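Local coordinates for protein particle-associated lyase (Acinetobacter bacteriophage AP22, PDB 4Y9V) that probably cleaves the capsular polysaccharide of Acinetobacter baumannii as a trimeric phage tailspike lyase, letting the virus reach the bacterial surface, at residues Glu371-Gly383 / Asn400-Gln412. Sequence-based numbering, arbitrary orientation.
Sequences EGQGCVLIAEPRG and NSWSLVHGIIEKQ. Unlike the reference sequence in segment 371-383: E380 (reference Lys). With EDO (1,2-ethanediol), chain D.
V376 and I378 lie beside V405 and G407 in parallel strands of neighbouring coils of a right-handed beta-helix, the pectin lyase-like fold. H406 N donates to V376 O (3.0 Å), I378 N to H406 O and I408 N to I378 O. Packing is tight on the inward face: I378 packs on F386 and V405 on L388 of strand 384-389, V376 on F355, and G407, lacking a side chain, lets its CA come within 4.3 Å of I378 CA. At the turn, L404 O accepts from both C375 N and V376 N, while C375 SG meets L404 CD1 at 3.6 Å. On the outer face, L377 CD1 reaches W402 CZ3 (4.0 Å), and W402 CE3 sits 3.5 Å above one face of the H406 ring, displaced toward its rim; H406 ND1 accepts from S403 N. With CG anti to the carbonyl carbon (chi1 -55°), Q373 extends an amide suited to both roles: OE1 takes S401 N (2.8 Å) and W402 N, and NE2 gives to N400 OD1. Past I378 the chains part and water enters, one molecule bridging A379 O and I408 O, another P381 O and K411 O. Direct bonds thus fix the coil register through the strands and the Q373 loop, and solvent joins the diverging end.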
loop_
_atom_site.group_PDB
_atom_site.type_symbol
_atom_site.label_atom_id
_atom_site.label_comp_id
_atom_site.label_asym_id
_atom_site.label_seq_id
_atom_site.Cartn_x
_atom_site.Cartn_y
_atom_site.Cartn_z
ATOM N N GLU A 371 19.312 -19.384 -5.394
ATOM C CA GLU A 371 20.134 -20.203 -6.276
ATOM C C GLU A 371 19.522 -21.566 -6.514
ATOM O O GLU A 371 19.632 -22.135 -7.612
ATOM C CB GLU A 371 21.559 -20.335 -5.751
ATOM C CG GLU A 371 22.302 -18.994 -5.645
ATOM C CD GLU A 371 22.378 -18.271 -6.967
ATOM O OE1 GLU A 371 22.947 -18.828 -7.944
ATOM O OE2 GLU A 371 21.813 -17.191 -7.136
ATOM N N GLY A 372 18.867 -22.107 -5.477
ATOM C CA GLY A 372 18.257 -23.423 -5.523
ATOM C C GLY A 372 16.888 -23.502 -6.214
ATOM O O GLY A 372 16.263 -24.564 -6.136
ATOM N N GLN A 373 16.481 -22.433 -6.866
ATOM C CA GLN A 373 15.254 -22.260 -7.660
ATOM C C GLN A 373 14.076 -21.788 -6.800
ATOM O O GLN A 373 13.842 -22.271 -5.684
ATOM C CB GLN A 373 14.783 -23.489 -8.430
ATOM C CG GLN A 373 15.840 -24.075 -9.359
ATOM C CD GLN A 373 15.233 -24.992 -10.382
ATOM O OE1 GLN A 373 14.039 -25.341 -10.328
ATOM N NE2 GLN A 373 16.048 -25.427 -11.347
ATOM N N GLY A 374 13.302 -20.895 -7.391
ATOM C CA GLY A 374 12.069 -20.394 -6.805
ATOM C C GLY A 374 12.284 -19.087 -6.041
ATOM O O GLY A 374 13.357 -18.776 -5.541
ATOM N N CYS A 375 11.171 -18.303 -5.934
ATOM C CA CYS A 375 11.151 -17.060 -5.194
ATOM C C CYS A 375 10.458 -17.122 -3.847
ATOM O O CYS A 375 10.880 -16.425 -2.917
ATOM C CB CYS A 375 10.483 -15.962 -6.022
ATOM S SG CYS A 375 11.510 -15.347 -7.407
ATOM N N VAL A 376 9.348 -17.872 -3.736
ATOM C CA VAL A 376 8.518 -17.869 -2.559
ATOM C C VAL A 376 8.219 -19.315 -2.168
ATOM O O VAL A 376 7.774 -20.098 -3.033
ATOM C CB VAL A 376 7.174 -17.121 -2.818
ATOM C CG1 VAL A 376 6.301 -17.129 -1.576
ATOM C CG2 VAL A 376 7.431 -15.687 -3.266
ATOM N N LEU A 377 8.445 -19.646 -0.912
ATOM C CA LEU A 377 8.264 -20.993 -0.387
ATOM C C LEU A 377 7.191 -21.016 0.691
ATOM O O LEU A 377 7.230 -20.228 1.641
ATOM C CB LEU A 377 9.572 -21.481 0.218
ATOM C CG LEU A 377 9.547 -22.931 0.756
ATOM C CD1 LEU A 377 9.381 -23.931 -0.352
ATOM C CD2 LEU A 377 10.830 -23.170 1.546
ATOM N N ILE A 378 6.257 -21.954 0.552
ATOM C CA ILE A 378 5.238 -22.273 1.550
ATOM C C ILE A 378 5.583 -23.674 2.082
ATOM O O ILE A 378 5.239 -24.669 1.483
ATOM C CB ILE A 378 3.832 -22.201 0.948
ATOM C CG1 ILE A 378 3.512 -20.892 0.303
ATOM C CG2 ILE A 378 2.800 -22.550 2.017
ATOM C CD1 ILE A 378 2.244 -20.857 -0.524
ATOM N N ALA A 379 6.337 -23.740 3.168
ATOM C CA ALA A 379 6.861 -24.998 3.686
ATOM C C ALA A 379 6.288 -25.412 5.021
ATOM O O ALA A 379 6.491 -26.582 5.387
ATOM C CB ALA A 379 8.361 -24.875 3.922
ATOM N N GLU A 380 5.562 -24.546 5.735
ATOM C CA GLU A 380 4.866 -24.954 6.962
ATOM C C GLU A 380 3.411 -24.454 6.905
ATOM O O GLU A 380 2.961 -23.743 7.809
ATOM C CB GLU A 380 5.596 -24.463 8.221
ATOM C CG GLU A 380 6.978 -25.078 8.385
ATOM C CD GLU A 380 7.646 -24.768 9.730
ATOM O OE1 GLU A 380 7.547 -23.626 10.206
ATOM O OE2 GLU A 380 8.264 -25.691 10.307
ATOM N N PRO A 381 2.652 -24.778 5.847
ATOM C CA PRO A 381 1.324 -24.206 5.738
ATOM C C PRO A 381 0.325 -24.775 6.737
ATOM O O PRO A 381 0.207 -25.983 6.917
ATOM C CB PRO A 381 0.875 -24.585 4.307
ATOM C CG PRO A 381 1.685 -25.820 3.981
ATOM C CD PRO A 381 3.014 -25.593 4.684
ATOM N N ARG A 382 -0.453 -23.878 7.323
ATOM C CA ARG A 382 -1.572 -24.212 8.207
ATOM C C ARG A 382 -2.911 -24.008 7.540
ATOM O O ARG A 382 -3.847 -24.813 7.730
ATOM C CB ARG A 382 -1.446 -23.385 9.489
ATOM C CG ARG A 382 -2.530 -23.642 10.507
ATOM C CD ARG A 382 -2.247 -22.816 11.761
ATOM N NE ARG A 382 -3.244 -22.952 12.796
ATOM C CZ ARG A 382 -4.287 -22.230 12.919
ATOM N NH1 ARG A 382 -4.629 -21.330 11.977
ATOM N NH2 ARG A 382 -5.094 -22.413 13.930
ATOM N N GLY A 383 -3.055 -22.940 6.759
ATOM C CA GLY A 383 -4.286 -22.658 6.073
ATOM C C GLY A 383 -4.519 -21.157 6.007
ATOM O O GLY A 383 -3.842 -20.383 6.683
ATOM N N ASN A 400 12.213 -25.600 -12.947
ATOM C CA ASN A 400 11.700 -26.948 -13.198
ATOM C C ASN A 400 11.565 -27.779 -11.939
ATOM O O ASN A 400 10.687 -28.638 -11.869
ATOM C CB ASN A 400 12.606 -27.684 -14.200
ATOM C CG ASN A 400 14.008 -27.889 -13.687
ATOM O OD1 ASN A 400 14.702 -26.905 -13.466
ATOM N ND2 ASN A 400 14.407 -29.120 -13.500
ATOM N N SER A 401 12.421 -27.521 -10.946
ATOM C CA SER A 401 12.378 -28.293 -9.702
ATOM C C SER A 401 11.584 -27.557 -8.635
ATOM O O SER A 401 10.879 -28.202 -7.841
ATOM C CB SER A 401 13.804 -28.612 -9.262
ATOM O OG SER A 401 13.734 -29.382 -8.091
ATOM N N TRP A 402 11.655 -26.230 -8.576
ATOM C CA TRP A 402 10.821 -25.439 -7.725
ATOM C C TRP A 402 10.230 -24.330 -8.592
ATOM O O TRP A 402 10.940 -23.667 -9.343
ATOM C CB TRP A 402 11.615 -24.805 -6.537
ATOM C CG TRP A 402 12.209 -25.861 -5.668
ATOM C CD1 TRP A 402 13.423 -26.482 -5.812
ATOM C CD2 TRP A 402 11.582 -26.480 -4.531
ATOM N NE1 TRP A 402 13.587 -27.446 -4.856
ATOM C CE2 TRP A 402 12.477 -27.463 -4.047
ATOM C CE3 TRP A 402 10.360 -26.283 -3.895
ATOM C CZ2 TRP A 402 12.165 -28.251 -2.954
ATOM C CZ3 TRP A 402 10.051 -27.075 -2.792
ATOM C CH2 TRP A 402 10.957 -28.039 -2.344
ATOM N N SER A 403 8.906 -24.155 -8.482
ATOM C CA SER A 403 8.211 -23.115 -9.202
ATOM C C SER A 403 8.461 -21.742 -8.557
ATOM O O SER A 403 9.036 -21.622 -7.489
ATOM C CB SER A 403 6.728 -23.423 -9.216
ATOM O OG SER A 403 6.415 -24.503 -10.085
ATOM N N LEU A 404 8.002 -20.699 -9.252
ATOM C CA LEU A 404 8.160 -19.344 -8.722
ATOM C C LEU A 404 7.650 -19.265 -7.265
ATOM O O LEU A 404 8.324 -18.709 -6.388
ATOM C CB LEU A 404 7.413 -18.346 -9.600
ATOM C CG LEU A 404 7.651 -16.875 -9.207
ATOM C CD1 LEU A 404 8.978 -16.407 -9.698
ATOM C CD2 LEU A 404 6.511 -15.996 -9.768
ATOM N N VAL A 405 6.453 -19.787 -7.077
ATOM C CA VAL A 405 5.753 -19.877 -5.800
ATOM C C VAL A 405 5.448 -21.366 -5.620
ATOM O O VAL A 405 4.793 -21.953 -6.462
ATOM C CB VAL A 405 4.444 -19.069 -5.853
ATOM C CG1 VAL A 405 3.732 -19.162 -4.510
ATOM C CG2 VAL A 405 4.693 -17.626 -6.279
ATOM N N HIS A 406 5.967 -21.961 -4.527
ATOM C CA HIS A 406 5.891 -23.395 -4.391
ATOM C C HIS A 406 5.516 -23.746 -2.954
ATOM O O HIS A 406 6.110 -23.209 -2.023
ATOM C CB HIS A 406 7.242 -24.046 -4.765
ATOM C CG HIS A 406 7.152 -25.456 -5.218
ATOM N ND1 HIS A 406 7.478 -25.793 -6.508
ATOM C CD2 HIS A 406 6.763 -26.589 -4.567
ATOM C CE1 HIS A 406 7.291 -27.086 -6.612
ATOM N NE2 HIS A 406 6.880 -27.609 -5.466
ATOM N N GLY A 407 4.550 -24.631 -2.830
ATOM C CA GLY A 407 4.152 -25.125 -1.520
ATOM C C GLY A 407 4.188 -26.632 -1.470
ATOM O O GLY A 407 3.841 -27.303 -2.445
ATOM N N ILE A 408 4.588 -27.148 -0.313
ATOM C CA ILE A 408 4.599 -28.578 -0.044
ATOM C C ILE A 408 3.795 -28.809 1.227
ATOM O O ILE A 408 4.073 -28.281 2.276
ATOM C CB ILE A 408 6.026 -29.114 0.170
ATOM C CG1 ILE A 408 6.933 -28.784 -1.014
ATOM C CG2 ILE A 408 5.958 -30.591 0.507
ATOM C CD1 ILE A 408 6.623 -29.494 -2.297
ATOM N N ILE A 409 2.732 -29.628 1.074
ATOM C CA ILE A 409 1.843 -29.943 2.188
ATOM C C ILE A 409 2.278 -31.264 2.776
ATOM O O ILE A 409 2.058 -32.337 2.193
ATOM C CB ILE A 409 0.380 -29.968 1.719
ATOM C CG1 ILE A 409 -0.024 -28.592 1.174
ATOM C CG2 ILE A 409 -0.529 -30.382 2.849
ATOM C CD1 ILE A 409 -1.367 -28.577 0.464
ATOM N N GLU A 410 2.910 -31.244 3.952
ATOM C CA GLU A 410 3.378 -32.463 4.587
ATOM C C GLU A 410 2.538 -32.892 5.780
ATOM O O GLU A 410 2.737 -33.970 6.340
ATOM C CB GLU A 410 4.802 -32.304 5.094
ATOM C CG GLU A 410 5.871 -31.903 4.177
ATOM C CD GLU A 410 7.211 -31.435 4.784
ATOM O OE1 GLU A 410 7.289 -31.088 6.006
ATOM O OE2 GLU A 410 8.095 -31.364 3.922
ATOM N N LYS A 411 1.588 -32.045 6.180
ATOM C CA LYS A 411 0.714 -32.282 7.320
ATOM C C LYS A 411 -0.690 -31.856 6.934
ATOM O O LYS A 411 -0.854 -30.976 6.090
ATOM C CB LYS A 411 1.177 -31.464 8.537
ATOM C CG LYS A 411 2.556 -31.746 9.011
ATOM C CD LYS A 411 2.769 -33.088 9.599
ATOM C CE LYS A 411 4.149 -33.240 10.192
ATOM N NZ LYS A 411 4.368 -34.581 10.807
ATOM N N GLN A 412 -1.685 -32.388 7.595
ATOM C CA GLN A 412 -3.028 -31.899 7.399
ATOM C C GLN A 412 -3.060 -30.402 7.647
ATOM O O GLN A 412 -2.518 -29.888 8.629
ATOM C CB GLN A 412 -4.014 -32.610 8.320
ATOM C CG GLN A 412 -4.212 -34.084 8.026
ATOM C CD GLN A 412 -5.006 -34.342 6.760
ATOM O OE1 GLN A 412 -5.659 -33.457 6.186
ATOM N NE2 GLN A 412 -4.963 -35.579 6.326
HETATM C C1 EDO D . -3.014 -19.350 9.579
HETATM O O1 EDO D . -3.367 -20.665 9.466
HETATM C C2 EDO D . -4.171 -18.410 9.477
HETATM O O2 EDO D . -4.976 -18.494 10.639
HETATM O O HOH W 1 9.604 -21.379 -4.753
HETATM O O HOH W 2 6.714 -28.252 3.318
HETATM O O HOH W 3 8.360 -28.297 6.576
HETATM O O HOH W 4 0.321 -28.503 5.700
HETATM O O HOH W 5 -1.336 -27.408 9.164
#